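Local structure of OmpT protein (Vibrio cholerae serotype O1, 6EHF) at residues F191-E196 against V206-A211. The protein probably acts as a diffusion porin, a trimeric beta-barrel channel through which ions and small solutes cross the outer membrane. The protein carries 1 engineered substitution. Numbering follows the deposited sequence.
Sequences FEVTGE and VTYYNA
Phe-191 and Asn-210, Val-193 and Tyr-208, and Gly-195 and Val-206 form three hydrogen-bonded pairs that zip strands 180-199 and 202-215 into an antiparallel hairpin of the porin barrel wall. Each pair gives two backbone N-H...O=C bonds, such as Asn-210 N to Phe-191 O at 2.9 Å and Tyr-208 N to Val-193 O at 3.0 Å. Between them lie the non-hydrogen-bonded pairs Glu-192/Tyr-209 and Thr-194/Thr-207, where CA-H...O contacts bring Glu-192 CA to 3.2 Å from Tyr-208 O.

Polar side chains join on the buried face. Thr-207 OG1 donates to Thr-194 OG1 at 2.9 Å, and Thr-194 OG1 in turn to Glu-192 OE1, a short bond of doubtful length. The hydroxyl of Thr-194 sits beside its backbone N (chi1 -72°), within reach of both partners. The hydrogen-bond chain extends beyond the hairpin: Ala-91 N bonds Thr-207 OG1, and Glu-192 OE2 is hydrogen-bonded to His-157 ND1 on neighbouring strand 154-173.

On that same face Glu-192 CB lies over the centre of the Tyr-209 ring, a CH-pi contact 3.4 Å from the ring centroid. With CG between the backbone N and the carbonyl carbon (chi1 72°), CG reaches the phenol end, 3.7 Å from Tyr-209 OH; the bend at chi2 then turns the carboxylate back toward the threonines. That hydroxyl is hydrogen-bonded to Tyr-146.

The other face, carrying Phe-191, Val-193, Val-206, Tyr-208 and Asn-210, is the more exposed. Val-193 CG1 meets the edge of the Tyr-208 ring near its plane, 4.1 Å from CD2, while Tyr-208 OH and Asn-210 ND2 share Asp-225 OD1 on the next strand.

Both Glu-192 oxygens thus have partners, probably restricting carboxylate rotation. Tyr-209 also touches Leu-102, Arg-103 and Tyr-104, consistent with the inward-folded, pore-narrowing porin loop packing against this polar inner face.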
ATOM      1  N   PHE A 191      18.068   4.705  30.620  1.00 89.56           N
ATOM      2  CA  PHE A 191      18.917   5.888  30.666  1.00 90.94           C
ATOM      3  C   PHE A 191      20.236   5.614  29.965  1.00 92.44           C
ATOM      4  O   PHE A 191      20.801   4.524  30.104  1.00 97.59           O
ATOM      5  CB  PHE A 191      19.216   6.312  32.109  1.00 86.12           C
ATOM      6  CG  PHE A 191      20.067   7.546  32.191  1.00 98.15           C
ATOM      7  CD1 PHE A 191      19.487   8.829  32.076  1.00100.08           C
ATOM      8  CD2 PHE A 191      21.468   7.452  32.333  1.00114.17           C
ATOM      9  CE1 PHE A 191      20.272   9.995  32.134  1.00101.82           C
ATOM     10  CE2 PHE A 191      22.267   8.617  32.391  1.00117.59           C
ATOM     11  CZ  PHE A 191      21.668   9.891  32.298  1.00106.32           C
ATOM     12  N   GLU A 192      20.746   6.619  29.257  1.00 88.12           N
ATOM     13  CA  GLU A 192      22.047   6.513  28.610  1.00 91.26           C
ATOM     14  C   GLU A 192      22.959   7.727  28.737  1.00 89.63           C
ATOM     15  O   GLU A 192      22.524   8.839  28.984  1.00 85.23           O
ATOM     16  CB  GLU A 192      21.881   6.189  27.123  1.00 95.15           C
ATOM     17  CG  GLU A 192      21.354   7.326  26.235  1.00103.82           C
ATOM     18  CD  GLU A 192      22.427   8.197  25.558  1.00109.95           C
ATOM     19  OE1 GLU A 192      23.608   7.806  25.463  1.00118.59           O
ATOM     20  OE2 GLU A 192      22.078   9.304  25.104  1.00108.61           O
ATOM     21  N   VAL A 193      24.236   7.468  28.486  1.00 90.53           N
ATOM     22  CA  VAL A 193      25.258   8.480  28.358  1.00 85.63           C
ATOM     23  C   VAL A 193      26.264   7.993  27.289  1.00 81.70           C
ATOM     24  O   VAL A 193      26.534   6.797  27.156  1.00 79.61           O
ATOM     25  CB  VAL A 193      25.873   8.788  29.742  1.00 89.07           C
ATOM     26  CG1 VAL A 193      26.228   7.511  30.485  1.00 91.44           C
ATOM     27  CG2 VAL A 193      27.067   9.718  29.626  1.00 85.46           C
ATOM     28  N   THR A 194      26.761   8.926  26.496  1.00 81.29           N
ATOM     29  CA  THR A 194      27.505   8.608  25.280  1.00 92.72           C
ATOM     30  C   THR A 194      28.534   9.683  25.036  1.00 98.97           C
ATOM     31  O   THR A 194      28.269  10.858  25.312  1.00102.91           O
ATOM     32  CB  THR A 194      26.555   8.594  24.054  1.00 95.69           C
ATOM     33  OG1 THR A 194      25.726   7.436  24.118  1.00 96.33           O
ATOM     34  CG2 THR A 194      27.311   8.596  22.683  1.00 96.54           C
ATOM     35  N   GLY A 195      29.680   9.299  24.475  1.00 89.65           N
ATOM     36  CA  GLY A 195      30.673  10.278  24.019  1.00 84.95           C
ATOM     37  C   GLY A 195      31.292   9.899  22.699  1.00 81.39           C
ATOM     38  O   GLY A 195      31.521   8.721  22.454  1.00 92.44           O
ATOM     39  N   GLU A 196      31.584  10.889  21.860  1.00 91.23           N
ATOM     40  CA  GLU A 196      32.145  10.641  20.516  1.00109.37           C
ATOM     41  C   GLU A 196      33.298  11.590  20.172  1.00107.30           C
ATOM     42  O   GLU A 196      33.169  12.803  20.309  1.00108.53           O
ATOM     43  CB  GLU A 196      31.049  10.779  19.461  1.00109.44           C
ATOM     44  CG  GLU A 196      30.115   9.596  19.399  1.00114.56           C
ATOM     45  CD  GLU A 196      28.824   9.918  18.695  1.00112.80           C
ATOM     46  OE1 GLU A 196      28.498   9.240  17.682  1.00109.07           O
ATOM     47  OE2 GLU A 196      28.152  10.856  19.177  1.00110.66           O
ATOM     48  N   VAL A 206      31.490   5.565  22.626  1.00 81.50           N
ATOM     49  CA  VAL A 206      31.162   4.674  23.709  1.00 89.83           C
ATOM     50  C   VAL A 206      29.806   5.072  24.225  1.00 93.88           C
ATOM     51  O   VAL A 206      29.555   6.268  24.436  1.00 93.97           O
ATOM     52  CB  VAL A 206      32.187   4.787  24.851  1.00 90.71           C
ATOM     53  CG1 VAL A 206      31.737   3.975  26.078  1.00 86.62           C
ATOM     54  CG2 VAL A 206      33.569   4.365  24.350  1.00 88.49           C
ATOM     55  N   THR A 207      28.934   4.085  24.418  1.00 95.02           N
ATOM     56  CA  THR A 207      27.669   4.346  25.087  1.00 97.67           C
ATOM     57  C   THR A 207      27.501   3.398  26.231  1.00 90.70           C
ATOM     58  O   THR A 207      27.947   2.273  26.128  1.00 88.94           O
ATOM     59  CB  THR A 207      26.475   4.161  24.157  1.00 91.21           C
ATOM     60  OG1 THR A 207      26.648   4.956  22.972  1.00 85.18           O
ATOM     61  CG2 THR A 207      25.197   4.554  24.891  1.00 93.80           C
ATOM     62  N   TYR A 208      26.873   3.869  27.310  1.00 86.98           N
ATOM     63  CA  TYR A 208      26.410   3.006  28.391  1.00 93.50           C
ATOM     64  C   TYR A 208      24.876   3.173  28.470  1.00100.40           C
ATOM     65  O   TYR A 208      24.407   4.310  28.496  1.00 80.67           O
ATOM     66  CB  TYR A 208      27.126   3.332  29.732  1.00 95.43           C
ATOM     67  CG  TYR A 208      26.390   2.826  30.960  1.00 97.31           C
ATOM     68  CD1 TYR A 208      26.541   1.498  31.407  1.00 96.27           C
ATOM     69  CD2 TYR A 208      25.515   3.665  31.653  1.00 91.60           C
ATOM     70  CE1 TYR A 208      25.832   1.032  32.510  1.00 97.17           C
ATOM     71  CE2 TYR A 208      24.807   3.210  32.748  1.00 99.52           C
ATOM     72  CZ  TYR A 208      24.962   1.900  33.171  1.00102.97           C
ATOM     73  OH  TYR A 208      24.230   1.492  34.259  1.00110.82           O
ATOM     74  N   TYR A 209      24.123   2.051  28.456  1.00 96.51           N
ATOM     75  CA  TYR A 209      22.664   2.028  28.684  1.00 89.97           C
ATOM     76  C   TYR A 209      22.323   1.218  29.940  1.00 93.72           C
ATOM     77  O   TYR A 209      22.867   0.136  30.159  1.00104.43           O
ATOM     78  CB  TYR A 209      21.891   1.445  27.469  1.00 90.34           C
ATOM     79  CG  TYR A 209      21.064   2.453  26.661  1.00 82.35           C
ATOM     80  CD1 TYR A 209      19.781   2.884  27.087  1.00 79.31           C
ATOM     81  CD2 TYR A 209      21.558   2.968  25.471  1.00 76.92           C
ATOM     82  CE1 TYR A 209      19.026   3.806  26.331  1.00 78.58           C
ATOM     83  CE2 TYR A 209      20.830   3.893  24.716  1.00 82.81           C
ATOM     84  CZ  TYR A 209      19.574   4.329  25.134  1.00 82.94           C
ATOM     85  OH  TYR A 209      18.947   5.294  24.334  1.00 85.53           O
ATOM     86  N   ASN A 210      21.417   1.752  30.752  1.00 95.83           N
ATOM     87  CA  ASN A 210      20.852   1.049  31.903  1.00 95.87           C
ATOM     88  C   ASN A 210      19.352   0.975  31.646  1.00 93.68           C
ATOM     89  O   ASN A 210      18.818   1.874  31.017  1.00 91.24           O
ATOM     90  CB  ASN A 210      21.139   1.826  33.191  1.00 98.03           C
ATOM     91  CG  ASN A 210      20.624   1.119  34.428  1.00101.15           C
ATOM     92  OD1 ASN A 210      19.499   1.356  34.829  1.00107.05           O
ATOM     93  ND2 ASN A 210      21.429   0.230  35.024  1.00115.60           N
ATOM     94  N   ALA A 211      18.682  -0.087  32.110  1.00 91.43           N
ATOM     95  CA  ALA A 211      17.266  -0.292  31.811  1.00 88.06           C
ATOM     96  C   ALA A 211      16.590  -1.262  32.760  1.00 94.11           C
ATOM     97  O   ALA A 211      17.212  -2.214  33.200  1.00 94.13           O
ATOM     98  CB  ALA A 211      17.101  -0.778  30.387  1.00 91.86           C
TER